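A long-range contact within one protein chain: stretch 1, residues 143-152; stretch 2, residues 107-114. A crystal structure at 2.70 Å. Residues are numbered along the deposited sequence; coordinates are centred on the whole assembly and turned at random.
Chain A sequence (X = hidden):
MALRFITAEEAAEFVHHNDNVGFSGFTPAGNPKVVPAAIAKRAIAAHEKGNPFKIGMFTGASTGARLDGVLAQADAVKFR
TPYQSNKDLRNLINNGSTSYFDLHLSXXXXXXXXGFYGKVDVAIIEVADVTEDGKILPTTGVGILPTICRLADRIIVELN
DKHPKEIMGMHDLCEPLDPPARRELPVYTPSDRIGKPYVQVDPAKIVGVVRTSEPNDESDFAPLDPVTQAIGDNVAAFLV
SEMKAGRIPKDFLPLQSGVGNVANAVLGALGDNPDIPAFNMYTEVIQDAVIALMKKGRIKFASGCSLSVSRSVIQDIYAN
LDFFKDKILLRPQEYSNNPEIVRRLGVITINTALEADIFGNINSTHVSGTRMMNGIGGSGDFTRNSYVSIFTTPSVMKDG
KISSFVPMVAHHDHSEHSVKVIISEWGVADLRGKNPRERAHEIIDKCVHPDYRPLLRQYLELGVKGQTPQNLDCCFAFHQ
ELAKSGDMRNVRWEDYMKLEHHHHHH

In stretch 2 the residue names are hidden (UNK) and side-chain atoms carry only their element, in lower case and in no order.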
# COMPACT_ATOMS: atom_id res chain seq x y z
N GLY A 143 -8.83 16.53 10.22
CA GLY A 143 -7.83 16.58 9.18
C GLY A 143 -6.40 16.60 9.68
O GLY A 143 -5.96 15.67 10.36
N ILE A 144 -5.67 17.66 9.33
CA ILE A 144 -4.28 17.82 9.74
C ILE A 144 -4.13 19.00 10.69
O ILE A 144 -3.07 19.59 10.79
CB ILE A 144 -3.35 18.04 8.52
CG1 ILE A 144 -3.69 19.36 7.83
CG2 ILE A 144 -3.50 16.88 7.55
CD1 ILE A 144 -2.85 19.66 6.61
N LEU A 145 -5.21 19.33 11.38
CA LEU A 145 -5.24 20.44 12.32
C LEU A 145 -4.04 20.56 13.24
O LEU A 145 -3.31 21.55 13.19
CB LEU A 145 -6.52 20.37 13.17
CG LEU A 145 -6.65 21.37 14.32
CD1 LEU A 145 -7.11 22.72 13.81
CD2 LEU A 145 -7.66 20.85 15.33
N PRO A 146 -3.82 19.56 14.11
CA PRO A 146 -2.67 19.67 15.02
C PRO A 146 -1.32 19.94 14.36
O PRO A 146 -0.49 20.64 14.93
CB PRO A 146 -2.71 18.35 15.80
CG PRO A 146 -3.46 17.41 14.90
CD PRO A 146 -4.53 18.29 14.32
N THR A 147 -1.11 19.40 13.17
CA THR A 147 0.15 19.60 12.49
C THR A 147 0.29 21.00 11.90
O THR A 147 1.35 21.61 12.02
CB THR A 147 0.35 18.55 11.39
OG1 THR A 147 0.21 17.24 11.96
CG2 THR A 147 1.73 18.69 10.75
N ILE A 148 -0.77 21.53 11.28
CA ILE A 148 -0.68 22.86 10.71
C ILE A 148 -0.57 23.94 11.79
O ILE A 148 0.07 24.97 11.58
CB ILE A 148 -1.90 23.19 9.75
CG1 ILE A 148 -3.22 22.98 10.47
CG2 ILE A 148 -1.83 22.31 8.52
CD1 ILE A 148 -4.42 23.26 9.59
N CYS A 149 -1.18 23.70 12.94
CA CYS A 149 -1.13 24.64 14.05
C CYS A 149 0.26 24.65 14.67
O CYS A 149 0.74 25.69 15.15
CB CYS A 149 -2.15 24.26 15.12
SG CYS A 149 -3.86 24.68 14.72
N ARG A 150 0.91 23.49 14.65
CA ARG A 150 2.25 23.36 15.20
C ARG A 150 3.30 23.99 14.30
O ARG A 150 4.15 24.75 14.76
CB ARG A 150 2.59 21.88 15.41
CG ARG A 150 4.01 21.67 15.87
CD ARG A 150 4.63 20.40 15.32
NE ARG A 150 4.47 19.26 16.22
CZ ARG A 150 5.43 18.38 16.50
NH1 ARG A 150 6.63 18.53 15.94
NH2 ARG A 150 5.20 17.36 17.32
N LEU A 151 3.22 23.67 13.01
CA LEU A 151 4.17 24.15 12.02
C LEU A 151 4.01 25.58 11.50
O LEU A 151 4.98 26.16 11.02
CB LEU A 151 4.18 23.20 10.83
CG LEU A 151 5.11 21.99 10.75
CD1 LEU A 151 5.46 21.47 12.13
CD2 LEU A 151 4.42 20.91 9.90
N ALA A 152 2.79 26.13 11.57
CA ALA A 152 2.53 27.49 11.06
C ALA A 152 3.19 28.61 11.84
O ALA A 152 3.31 28.53 13.05
CB ALA A 152 1.02 27.74 10.99
N UNK A 107 -0.65 10.02 5.46
CA UNK A 107 0.77 10.40 5.41
C UNK A 107 1.14 11.88 5.38
O UNK A 107 2.30 12.20 5.65
c UNK A 107 1.20 8.25 4.20
c UNK A 107 1.48 9.74 4.22
o UNK A 107 0.99 10.30 3.00
N UNK A 108 0.20 12.76 5.06
CA UNK A 108 0.49 14.20 4.96
C UNK A 108 1.03 14.88 6.23
O UNK A 108 1.96 15.69 6.17
c UNK A 108 -0.55 16.49 4.30
c UNK A 108 -1.84 17.11 3.81
c UNK A 108 0.56 16.77 3.31
c UNK A 108 -0.74 14.97 4.47
N UNK A 109 0.44 14.55 7.37
CA UNK A 109 0.87 15.13 8.64
C UNK A 109 2.33 14.86 8.98
O UNK A 109 3.10 15.80 9.22
c UNK A 109 -0.02 14.64 9.77
N UNK A 110 2.73 13.60 8.99
CA UNK A 110 4.11 13.28 9.33
C UNK A 110 5.10 13.75 8.29
O UNK A 110 6.20 14.18 8.62
n UNK A 110 5.06 9.03 7.36
c UNK A 110 4.51 9.52 8.47
c UNK A 110 3.93 10.92 8.38
c UNK A 110 4.30 11.78 9.56
o UNK A 110 4.46 8.87 9.52
N UNK A 111 4.71 13.68 7.02
CA UNK A 111 5.60 14.10 5.94
C UNK A 111 5.83 15.60 5.97
O UNK A 111 6.82 16.09 5.45
c UNK A 111 5.22 12.19 4.32
o UNK A 111 5.57 11.46 5.27
c UNK A 111 5.02 13.67 4.59
o UNK A 111 5.02 11.76 3.17
N UNK A 112 4.89 16.31 6.59
CA UNK A 112 5.01 17.75 6.73
C UNK A 112 6.06 17.98 7.80
O UNK A 112 6.93 18.82 7.66
c UNK A 112 1.35 19.11 6.54
c UNK A 112 2.76 18.83 6.02
c UNK A 112 3.67 18.35 7.16
c UNK A 112 3.38 20.08 5.40
N UNK A 113 5.96 17.20 8.88
CA UNK A 113 6.90 17.29 9.98
C UNK A 113 8.30 16.88 9.52
O UNK A 113 9.29 17.45 9.98
c UNK A 113 6.44 16.42 11.15
n UNK A 113 2.61 14.60 12.82
c UNK A 113 5.08 16.82 11.71
n UNK A 113 4.89 14.81 13.15
c UNK A 113 4.89 16.27 13.12
c UNK A 113 3.81 14.05 12.99
n UNK A 113 3.93 12.73 13.03
N UNK A 114 8.38 15.90 8.63
CA UNK A 114 9.65 15.43 8.09
C UNK A 114 10.31 16.50 7.22
O UNK A 114 11.49 16.41 6.90
c UNK A 114 8.05 10.70 8.13
c UNK A 114 9.45 14.15 7.26
c UNK A 114 8.94 12.96 8.05
c UNK A 114 8.91 12.99 9.44
c UNK A 114 8.03 10.75 9.52
o UNK A 114 7.59 9.68 10.25
c UNK A 114 8.50 11.80 7.40
c UNK A 114 8.46 11.89 10.18

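Position 107 carries three side-chain atoms, a carbon bearing one oxygen and one carbon. That branching at CB is threonine. Nothing of stretch 1 lies within reach, and the hydroxyl of Thr107 is hydrogen-bonded elsewhere in the structure. Its backbone O accepts from the N of position 111 at 3.1 Å.

Position 108 has four carbons, forked at the second, with no polar atom. CA-to-CB points toward stretch 1, and one end carbon meets Ile144 CD1. The fork at the second carbon marks leucine. The contact is Leu108 CD2 to Ile144 CD1, 3.9 Å.

Position 109 has a single side-chain carbon, which lies by Thr147 OG1. One carbon alone is alanine. Ala109 CB is 3.4 Å from Thr147 OG1. Here the two backbones come close: Ala109 CA is 5.9 Å from Ile144 CA.

Position 110 has three carbons in a row, the third carrying one oxygen and one nitrogen. CA-to-CB points away from stretch 1, and no contact is made. An unbranched chain ending in an amide is glutamine.

Position 111 has two carbons, the second with two oxygens. This short carboxylate is aspartate, again out of reach of stretch 1. Gln110 NE2 donates a hydrogen bond to Asp111 OD1 at 3.2 Å. The carboxylate thus has a partner within its own stretch.

Position 112 again shows four carbons forked at the second, and CA-to-CB points toward stretch 1. The carbons touch Ile144, Thr147 and Leu151. It is leucine. Leu112 CB packs against Leu151 CD2 at 3.8 Å and Thr147 CG2 at 4.1 Å. Leu112 CD1 reaches Ile144 CD1 at 4.2 Å.

Position 113 has three carbons, a nitrogen, then a carbon carrying two more nitrogens. The chain lies by Arg150 and Thr147. That guanidinium is arginine. Arg113 CD lies over one face of the Arg150 guanidinium, 4.0 Å from Arg150 NH1. Thr147 OG1 sits at the edge of the Arg113 guanidinium, 3.7 Å from Arg113 NH2. All three guanidinium nitrogens of Arg113 are hydrogen-bonded elsewhere in the structure.

Position 114 has one carbon, then a six-carbon ring bearing an oxygen. It does not reach stretch 1. It is tyrosine.

The contact joins two helices running nearly parallel, at 19°, with axes 9.5 Å apart at closest approach. No hydrogen bond crosses between the stretches. Packing carries the contact: Ile144 meets Leu108 and Leu112, and Leu151 packs on Leu112. The small side chain of Ala109 lies beside the Thr147 hydroxyl. Farther along, the aliphatic part of Arg113 lies against Arg150. Together the stretches bury 371 Å², both sides summed.

Stretch 2 107-114: TLAQDLRY
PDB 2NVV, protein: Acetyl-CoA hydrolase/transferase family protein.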